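PDB 6E7E: inclusion membrane protein A from Chlamydia trachomatis, which probably acts in the homotypic fusion of chlamydial inclusions as a SNARE-like membrane protein, represented here by its soluble, mostly helical domain. Local coordinates for residues E31-L35 against A111-R115; S96-L100 against E141-L145; L11-V15 against F67-L71. The protein carries 2 engineered substitutions. All blocks are in the same frame, centred on the assembly; numbering follows the deposited sequence.

How the contacts relate
A long helix can meet partners far apart in sequence along its length, and this helical bundle illustrates how. Helix 4-38 supplies 11-15 near its start and 31-35 near its end. The first partner to return is 67-71, on helix 65-73, which closes the loop of contact 3. Next comes 96-100 on helix 87-107, but its partner is delayed: 111-115 first closes contact 1, and 141-145 on helix 125-165 then closes contact 2. Contact 1 thus crosses both others, whereas contacts 3 and 2 follow in series. Contacts 2 and 3 touch through Val97 with Glu14 and Leu145 with Phe67; contacts 1 and 3 lie on opposite sides of the chain's centre.

Contact 1 (E31-L35 against A111-R115); sequences EFLHL and AEEVR
Leu35 and Ala111 form the apolar centre where two near-parallel helices of the bundle pass each other, 31-35 on helix 4-38 and 111-115 in the first half of helix 110-119. Both segments are regular alpha-helix; their axes run in the same sense at 23° and come within 10.8 Å. The register is set by Leu35 and Ala111, whose CA atoms are 6.9 Å apart. Leu35, with chi1 t and chi2 p, brings CD2 to 4.1 Å from Ala111 CB and CD1 to 4.3 Å from Val114 CG1. The CA-to-CB bond of Phe32 points away, yet its ring swings back so that CZ lies 4.1 Å from Ala111 CB; the ring also stacks with Phe53 of helix 44-57. Further out, Leu35 CD1 covers one face of the Arg115 guanidinium and packs 3.8 Å from Arg115 CG, while Arg115 NE turns to Glu38 in a salt bridge. Glu31 OE2 and Arg115 NH1, at 3.9 Å, make only a long salt bridge, and the position of NH1 is less certain. The extended Glu31 side chain, t at chi1 and chi2, sets CD 3.4 Å from Ala111 CB, and its carboxylate also reaches the backbone through two waters. Water 2 lies 2.9 Å from Glu31 OE2 and accepts from Glu112 N at 3.0 Å; water 1 lies 3.0 Å from Glu31 OE1 and accepts from Ala111 N at 2.9 Å.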
loop_
_atom_site.group_PDB
_atom_site.type_symbol
_atom_site.label_atom_id
_atom_site.label_comp_id
_atom_site.label_asym_id
_atom_site.label_seq_id
_atom_site.Cartn_x
_atom_site.Cartn_y
_atom_site.Cartn_z
ATOM N N GLU A 31 14.701 -1.597 -5.841
ATOM C CA GLU A 31 15.964 -1.568 -5.086
ATOM C C GLU A 31 16.233 -2.938 -4.456
ATOM O O GLU A 31 17.372 -3.416 -4.483
ATOM C CB GLU A 31 15.895 -0.488 -4.020
ATOM C CG GLU A 31 17.214 -0.190 -3.372
ATOM C CD GLU A 31 17.206 0.993 -2.407
ATOM O OE1 GLU A 31 16.149 1.241 -1.777
ATOM O OE2 GLU A 31 18.260 1.653 -2.232
ATOM N N PHE A 32 15.211 -3.570 -3.889
ATOM C CA PHE A 32 15.400 -4.894 -3.249
ATOM C C PHE A 32 15.543 -5.994 -4.293
ATOM O O PHE A 32 16.254 -6.953 -3.996
ATOM C CB PHE A 32 14.314 -5.160 -2.204
ATOM C CG PHE A 32 14.629 -4.404 -0.937
ATOM C CD1 PHE A 32 15.626 -4.865 -0.093
ATOM C CD2 PHE A 32 14.028 -3.200 -0.634
ATOM C CE1 PHE A 32 16.016 -4.140 1.018
ATOM C CE2 PHE A 32 14.426 -2.473 0.469
ATOM C CZ PHE A 32 15.419 -2.943 1.280
ATOM N N LEU A 33 14.987 -5.850 -5.484
ATOM C CA LEU A 33 15.296 -6.810 -6.561
ATOM C C LEU A 33 16.788 -6.738 -6.882
ATOM O O LEU A 33 17.469 -7.756 -6.963
ATOM C CB LEU A 33 14.476 -6.501 -7.805
ATOM C CG LEU A 33 14.739 -7.430 -8.980
ATOM C CD1 LEU A 33 14.403 -8.869 -8.625
ATOM C CD2 LEU A 33 13.894 -6.973 -10.152
ATOM N N HIS A 34 17.300 -5.535 -7.074
ATOM C CA HIS A 34 18.752 -5.354 -7.292
ATOM C C HIS A 34 19.539 -6.009 -6.158
ATOM O O HIS A 34 20.461 -6.764 -6.413
ATOM C CB HIS A 34 19.101 -3.874 -7.393
ATOM C CG HIS A 34 18.935 -3.267 -8.744
ATOM N ND1 HIS A 34 17.804 -2.689 -9.303
ATOM C CD2 HIS A 34 19.904 -3.121 -9.668
ATOM C CE1 HIS A 34 18.142 -2.218 -10.502
ATOM N NE2 HIS A 34 19.398 -2.498 -10.742
ATOM N N LEU A 35 19.206 -5.678 -4.922
ATOM C CA LEU A 35 19.964 -6.157 -3.753
ATOM C C LEU A 35 19.933 -7.682 -3.716
ATOM O O LEU A 35 20.939 -8.316 -3.393
ATOM C CB LEU A 35 19.404 -5.534 -2.475
ATOM C CG LEU A 35 20.335 -5.553 -1.272
ATOM C CD1 LEU A 35 21.466 -4.563 -1.461
ATOM C CD2 LEU A 35 19.537 -5.214 -0.012
ATOM N N ALA A 111 18.823 -0.508 2.070
ATOM C CA ALA A 111 19.538 -1.222 1.001
ATOM C C ALA A 111 20.939 -0.618 0.846
ATOM O O ALA A 111 21.928 -1.350 0.726
ATOM C CB ALA A 111 18.772 -1.156 -0.297
ATOM N N GLU A 112 21.047 0.680 0.675
ATOM C CA GLU A 112 22.395 1.296 0.556
ATOM C C GLU A 112 23.134 1.149 1.889
ATOM O O GLU A 112 24.362 0.999 1.860
ATOM C CB GLU A 112 22.292 2.769 0.153
ATOM C CG GLU A 112 21.706 2.995 -1.232
ATOM C CD GLU A 112 22.652 2.568 -2.338
ATOM O OE1 GLU A 112 23.870 2.813 -2.210
ATOM O OE2 GLU A 112 22.178 1.988 -3.338
ATOM N N GLU A 113 22.596 1.063 3.044
ATOM C CA GLU A 113 23.358 0.781 4.269
ATOM C C GLU A 113 23.938 -0.633 4.200
ATOM O O GLU A 113 25.097 -0.826 4.570
ATOM C CB GLU A 113 22.544 1.031 5.522
ATOM C CG GLU A 113 23.313 0.745 6.798
ATOM C CD GLU A 113 24.556 1.571 7.088
ATOM O OE1 GLU A 113 24.850 2.526 6.330
ATOM O OE2 GLU A 113 25.214 1.278 8.107
ATOM N N VAL A 114 23.185 -1.622 3.744
ATOM C CA VAL A 114 23.720 -2.985 3.569
ATOM C C VAL A 114 24.888 -2.952 2.599
ATOM O O VAL A 114 25.911 -3.593 2.858
ATOM C CB VAL A 114 22.621 -3.911 3.047
ATOM C CG1 VAL A 114 23.177 -5.167 2.427
ATOM C CG2 VAL A 114 21.635 -4.232 4.145
ATOM N N ARG A 115 24.735 -2.251 1.483
ATOM C CA ARG A 115 25.853 -2.191 0.500
ATOM C C ARG A 115 27.099 -1.560 1.143
ATOM O O ARG A 115 28.201 -2.083 0.936
ATOM C CB ARG A 115 25.449 -1.455 -0.774
ATOM C CG ARG A 115 24.378 -2.187 -1.572
ATOM C CD ARG A 115 24.068 -1.298 -2.751
ATOM N NE ARG A 115 23.056 -1.894 -3.587
ATOM C CZ ARG A 115 21.891 -1.361 -3.883
ATOM N NH1 ARG A 115 21.540 -0.182 -3.399
ATOM N NH2 ARG A 115 21.036 -2.058 -4.610
HETATM O O HOH W 1 16.304 0.534 1.105
HETATM O O HOH W 2 18.839 2.646 0.383
#

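Contact 2 (S96-L100 against E141-L145); sequences SVASL and EIGQL
This is an antiparallel helix-helix contact near the middle of the chain, apolar along one flank and bridged by water along the other. Segment 96-100 belongs to helix 87-107 and 141-145 to the long helix 125-165; both are regular alpha-helix. Their directions differ by 158°, the axes approach to 10.3 Å, and the nearest CA pair is Ser96 and Leu145, 6.6 Å apart. Leu100, with chi1 m and chi2 t, starts sideways and then reaches across: CD1 lies 4.0 Å from Leu145 CD2, and CD2 lies 3.9 Å from Glu141 CB and 4.3 Å from Ile142 CG1. Apolar side chains buried between antiparallel neighbours are the usual core of a helical bundle, and here Phe60, from a loop, packs against Leu100, Ile142 and Leu145 alike. The CA-to-CB bond of Val97 points away from 141-145, and its side chain touches Glu14, Ser17, Leu18 and Ile21 of helix 4-38. On the polar flank Glu141, the residue most covered by the contact, bends at chi1 and chi2, both m, and reaches across. Its OE2 comes within 2.8 Å of Ser99 OG. Ser96 joins the opposite helix through two waters. Water 4 accepts from Ser96 OG at 2.6 Å and donates to Glu141 OE1 at 2.5 Å and to the backbone Glu141 O at 2.8 Å. Water 3 donates to the same Ser96 OG at 2.7 Å and lies 2.8 Å from Gln144 OE1.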
loop_
_atom_site.group_PDB
_atom_site.type_symbol
_atom_site.label_atom_id
_atom_site.label_comp_id
_atom_site.label_asym_id
_atom_site.label_seq_id
_atom_site.Cartn_x
_atom_site.Cartn_y
_atom_site.Cartn_z
ATOM N N SER A 96 -3.816 3.434 8.306
ATOM C CA SER A 96 -3.039 2.602 7.366
ATOM C C SER A 96 -2.046 3.465 6.602
ATOM O O SER A 96 -0.886 3.064 6.448
ATOM C CB SER A 96 -3.950 1.899 6.409
ATOM O OG SER A 96 -4.644 0.817 6.986
ATOM N N VAL A 97 -2.506 4.575 6.076
ATOM C CA VAL A 97 -1.635 5.475 5.295
ATOM C C VAL A 97 -0.465 5.932 6.163
ATOM O O VAL A 97 0.695 5.900 5.716
ATOM C CB VAL A 97 -2.452 6.645 4.741
ATOM C CG1 VAL A 97 -1.549 7.752 4.240
ATOM C CG2 VAL A 97 -3.387 6.183 3.642
ATOM N N ALA A 98 -0.737 6.357 7.385
ATOM C CA ALA A 98 0.342 6.851 8.264
ATOM C C ALA A 98 1.341 5.731 8.548
ATOM O O ALA A 98 2.557 5.984 8.556
ATOM C CB ALA A 98 -0.239 7.397 9.528
ATOM N N SER A 99 0.854 4.541 8.813
ATOM C CA SER A 99 1.743 3.414 9.129
ATOM C C SER A 99 2.595 3.059 7.923
ATOM O O SER A 99 3.809 2.807 8.075
ATOM C CB SER A 99 0.945 2.269 9.597
ATOM O OG SER A 99 1.811 1.227 9.971
ATOM N N LEU A 100 2.023 3.022 6.738
ATOM C CA LEU A 100 2.801 2.722 5.520
ATOM C C LEU A 100 3.872 3.787 5.291
ATOM O O LEU A 100 4.984 3.432 4.904
ATOM C CB LEU A 100 1.846 2.591 4.332
ATOM C CG LEU A 100 1.007 1.324 4.343
ATOM C CD1 LEU A 100 -0.160 1.457 3.368
ATOM C CD2 LEU A 100 1.836 0.092 4.014
ATOM N N GLU A 141 0.443 -4.637 7.294
ATOM C CA GLU A 141 -0.272 -3.396 6.912
ATOM C C GLU A 141 -0.928 -3.574 5.539
ATOM O O GLU A 141 -2.062 -3.082 5.324
ATOM C CB GLU A 141 0.714 -2.242 6.889
ATOM C CG GLU A 141 1.216 -1.809 8.248
ATOM C CD GLU A 141 0.174 -1.232 9.191
ATOM O OE1 GLU A 141 -0.885 -0.813 8.738
ATOM O OE2 GLU A 141 0.467 -1.200 10.379
ATOM N N ILE A 142 -0.225 -4.149 4.584
ATOM C CA ILE A 142 -0.764 -4.315 3.210
ATOM C C ILE A 142 -1.981 -5.242 3.277
ATOM O O ILE A 142 -2.984 -4.964 2.572
ATOM C CB ILE A 142 0.319 -4.785 2.226
ATOM C CG1 ILE A 142 1.399 -3.716 2.051
ATOM C CG2 ILE A 142 -0.290 -5.151 0.887
ATOM C CD1 ILE A 142 2.609 -4.216 1.289
ATOM N N GLY A 143 -1.945 -6.284 4.102
ATOM C CA GLY A 143 -3.091 -7.199 4.217
ATOM C C GLY A 143 -4.312 -6.459 4.716
ATOM O O GLY A 143 -5.429 -6.679 4.193
ATOM N N GLN A 144 -4.128 -5.649 5.759
ATOM C CA GLN A 144 -5.244 -4.880 6.368
ATOM C C GLN A 144 -5.834 -3.915 5.327
ATOM O O GLN A 144 -7.061 -3.860 5.145
ATOM C CB GLN A 144 -4.766 -4.180 7.641
ATOM C CG GLN A 144 -5.729 -3.186 8.266
ATOM C CD GLN A 144 -5.599 -3.135 9.771
ATOM O OE1 GLN A 144 -5.351 -2.083 10.363
ATOM N NE2 GLN A 144 -5.758 -4.285 10.407
ATOM N N LEU A 145 -4.975 -3.182 4.626
ATOM C CA LEU A 145 -5.443 -2.243 3.586
ATOM C C LEU A 145 -6.193 -2.984 2.465
ATOM O O LEU A 145 -7.267 -2.543 2.044
ATOM C CB LEU A 145 -4.220 -1.505 3.050
ATOM C CG LEU A 145 -4.511 -0.565 1.883
ATOM C CD1 LEU A 145 -5.383 0.602 2.317
ATOM C CD2 LEU A 145 -3.220 -0.085 1.244
HETATM O O HOH W 3 -6.008 0.394 9.254
HETATM O O HOH W 4 -2.800 -1.027 7.143
#

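Contact 3 (L11-V15 against F67-L71); sequences LQREV and FESLL
Leu11, Leu71 and Val15 lose the most surface here, and together they explain how helix 4-38 receives the short helix 65-73. Leu11, at chi1 t and chi2 p, inserts between three residues of the partner. Its CD2 lies 3.6 Å from Leu70 CD2 and 4.0 Å from Leu71 CB, while Leu11 CD1 is 3.9 Å from Phe67 CD1. The same CD2 also sits 3.8 Å from Phe67 O, so the leucine is pressed close to the opposing backbone. Both segments are regular alpha-helix, running at 141° to each other with axes 9.8 Å apart, an oblique antiparallel crossing within a helical bundle. Two CA pairs fix the register: Gln12 with Leu71 at 6.5 Å and Val15 with Glu68 at 6.1 Å. Leu71 adopts the same t, p rotamer as Leu11 and lies across the partner in return, its CD1 3.6 Å from Gln12 N and 3.9 Å from Gln12 CB, its CD2 4.1 Å from Val15 CB. One turn on from Leu11, Val15 directs CG2 to 4.1 Å from Phe67 CB and 3.8 Å from Phe67 O. The ring of Phe67 continues into the bundle, where Leu93 of helix 87-107 and Leu148 and Leu152 of helix 125-165 meet it. Leu11 and Leu70 both also pack on Phe85, and at the edge Glu68 forms a long, weak ion pair with Lys19.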
loop_
_atom_site.group_PDB
_atom_site.type_symbol
_atom_site.label_atom_id
_atom_site.label_comp_id
_atom_site.label_asym_id
_atom_site.label_seq_id
_atom_site.Cartn_x
_atom_site.Cartn_y
_atom_site.Cartn_z
ATOM N N LEU A 11 -11.035 11.472 1.836
ATOM C CA LEU A 11 -10.617 10.369 0.963
ATOM C C LEU A 11 -9.687 10.884 -0.130
ATOM O O LEU A 11 -8.743 10.181 -0.495
ATOM C CB LEU A 11 -11.837 9.674 0.392
ATOM C CG LEU A 11 -11.533 8.424 -0.410
ATOM C CD1 LEU A 11 -10.817 7.351 0.422
ATOM C CD2 LEU A 11 -12.803 7.875 -1.005
ATOM N N GLN A 12 -9.952 12.054 -0.676
ATOM C CA GLN A 12 -9.080 12.629 -1.710
ATOM C C GLN A 12 -7.650 12.724 -1.176
ATOM O O GLN A 12 -6.690 12.354 -1.859
ATOM C CB GLN A 12 -9.614 13.980 -2.093
ATOM C CG GLN A 12 -8.804 14.738 -3.114
ATOM C CD GLN A 12 -9.366 16.126 -3.307
ATOM O OE1 GLN A 12 -9.772 16.816 -2.373
ATOM N NE2 GLN A 12 -9.418 16.539 -4.556
ATOM N N ARG A 13 -7.527 13.213 0.047
ATOM C CA ARG A 13 -6.200 13.351 0.678
ATOM C C ARG A 13 -5.556 11.981 0.859
ATOM O O ARG A 13 -4.369 11.801 0.544
ATOM C CB ARG A 13 -6.390 14.042 2.028
ATOM C CG ARG A 13 -5.162 14.206 2.907
ATOM C CD ARG A 13 -5.556 14.647 4.339
ATOM N NE ARG A 13 -6.426 15.825 4.326
ATOM C CZ ARG A 13 -7.690 15.928 4.763
ATOM N NH1 ARG A 13 -8.297 14.937 5.399
ATOM N NH2 ARG A 13 -8.345 17.069 4.576
ATOM N N GLU A 14 -6.293 11.015 1.383
ATOM C CA GLU A 14 -5.680 9.703 1.643
ATOM C C GLU A 14 -5.358 8.980 0.341
ATOM O O GLU A 14 -4.335 8.304 0.297
ATOM C CB GLU A 14 -6.593 8.874 2.534
ATOM C CG GLU A 14 -6.833 9.476 3.907
ATOM C CD GLU A 14 -5.580 9.945 4.632
ATOM O OE1 GLU A 14 -4.654 9.154 4.759
ATOM O OE2 GLU A 14 -5.525 11.111 5.060
ATOM N N VAL A 15 -6.194 9.087 -0.689
ATOM C CA VAL A 15 -5.848 8.444 -1.975
ATOM C C VAL A 15 -4.638 9.131 -2.590
ATOM O O VAL A 15 -3.772 8.429 -3.146
ATOM C CB VAL A 15 -7.055 8.422 -2.913
ATOM C CG1 VAL A 15 -6.662 8.043 -4.321
ATOM C CG2 VAL A 15 -8.105 7.510 -2.360
ATOM N N PHE A 67 -10.591 2.180 -2.754
ATOM C CA PHE A 67 -10.582 3.580 -2.271
ATOM C C PHE A 67 -10.495 4.512 -3.466
ATOM O O PHE A 67 -11.138 5.563 -3.459
ATOM C CB PHE A 67 -9.476 3.789 -1.257
ATOM C CG PHE A 67 -9.703 3.076 0.037
ATOM C CD1 PHE A 67 -10.717 3.494 0.875
ATOM C CD2 PHE A 67 -8.989 1.938 0.360
ATOM C CE1 PHE A 67 -10.960 2.835 2.065
ATOM C CE2 PHE A 67 -9.233 1.276 1.551
ATOM C CZ PHE A 67 -10.204 1.742 2.405
ATOM N N GLU A 68 -9.596 4.202 -4.393
ATOM C CA GLU A 68 -9.454 5.040 -5.595
ATOM C C GLU A 68 -10.776 5.031 -6.359
ATOM O O GLU A 68 -11.260 6.085 -6.832
ATOM C CB GLU A 68 -8.266 4.531 -6.414
ATOM C CG GLU A 68 -7.942 5.434 -7.569
ATOM C CD GLU A 68 -6.649 5.123 -8.287
ATOM O OE1 GLU A 68 -5.876 4.293 -7.788
ATOM O OE2 GLU A 68 -6.441 5.724 -9.341
ATOM N N SER A 69 -11.383 3.862 -6.494
ATOM C CA SER A 69 -12.681 3.767 -7.190
ATOM C C SER A 69 -13.772 4.581 -6.476
ATOM O O SER A 69 -14.575 5.250 -7.134
ATOM C CB SER A 69 -13.098 2.340 -7.303
ATOM O OG SER A 69 -12.286 1.632 -8.225
ATOM N N LEU A 70 -13.834 4.508 -5.153
ATOM C CA LEU A 70 -14.838 5.255 -4.364
ATOM C C LEU A 70 -14.680 6.740 -4.633
ATOM O O LEU A 70 -15.657 7.437 -4.896
ATOM C CB LEU A 70 -14.652 4.969 -2.879
ATOM C CG LEU A 70 -15.684 5.615 -1.961
ATOM C CD1 LEU A 70 -17.097 5.138 -2.286
ATOM C CD2 LEU A 70 -15.328 5.322 -0.526
ATOM N N LEU A 71 -13.452 7.209 -4.577
ATOM C CA LEU A 71 -13.190 8.647 -4.797
ATOM C C LEU A 71 -13.760 9.006 -6.176
ATOM O O LEU A 71 -14.394 10.057 -6.334
ATOM C CB LEU A 71 -11.688 8.923 -4.689
ATOM C CG LEU A 71 -11.312 10.380 -4.826
ATOM C CD1 LEU A 71 -11.783 11.142 -3.595
ATOM C CD2 LEU A 71 -9.817 10.500 -5.032
#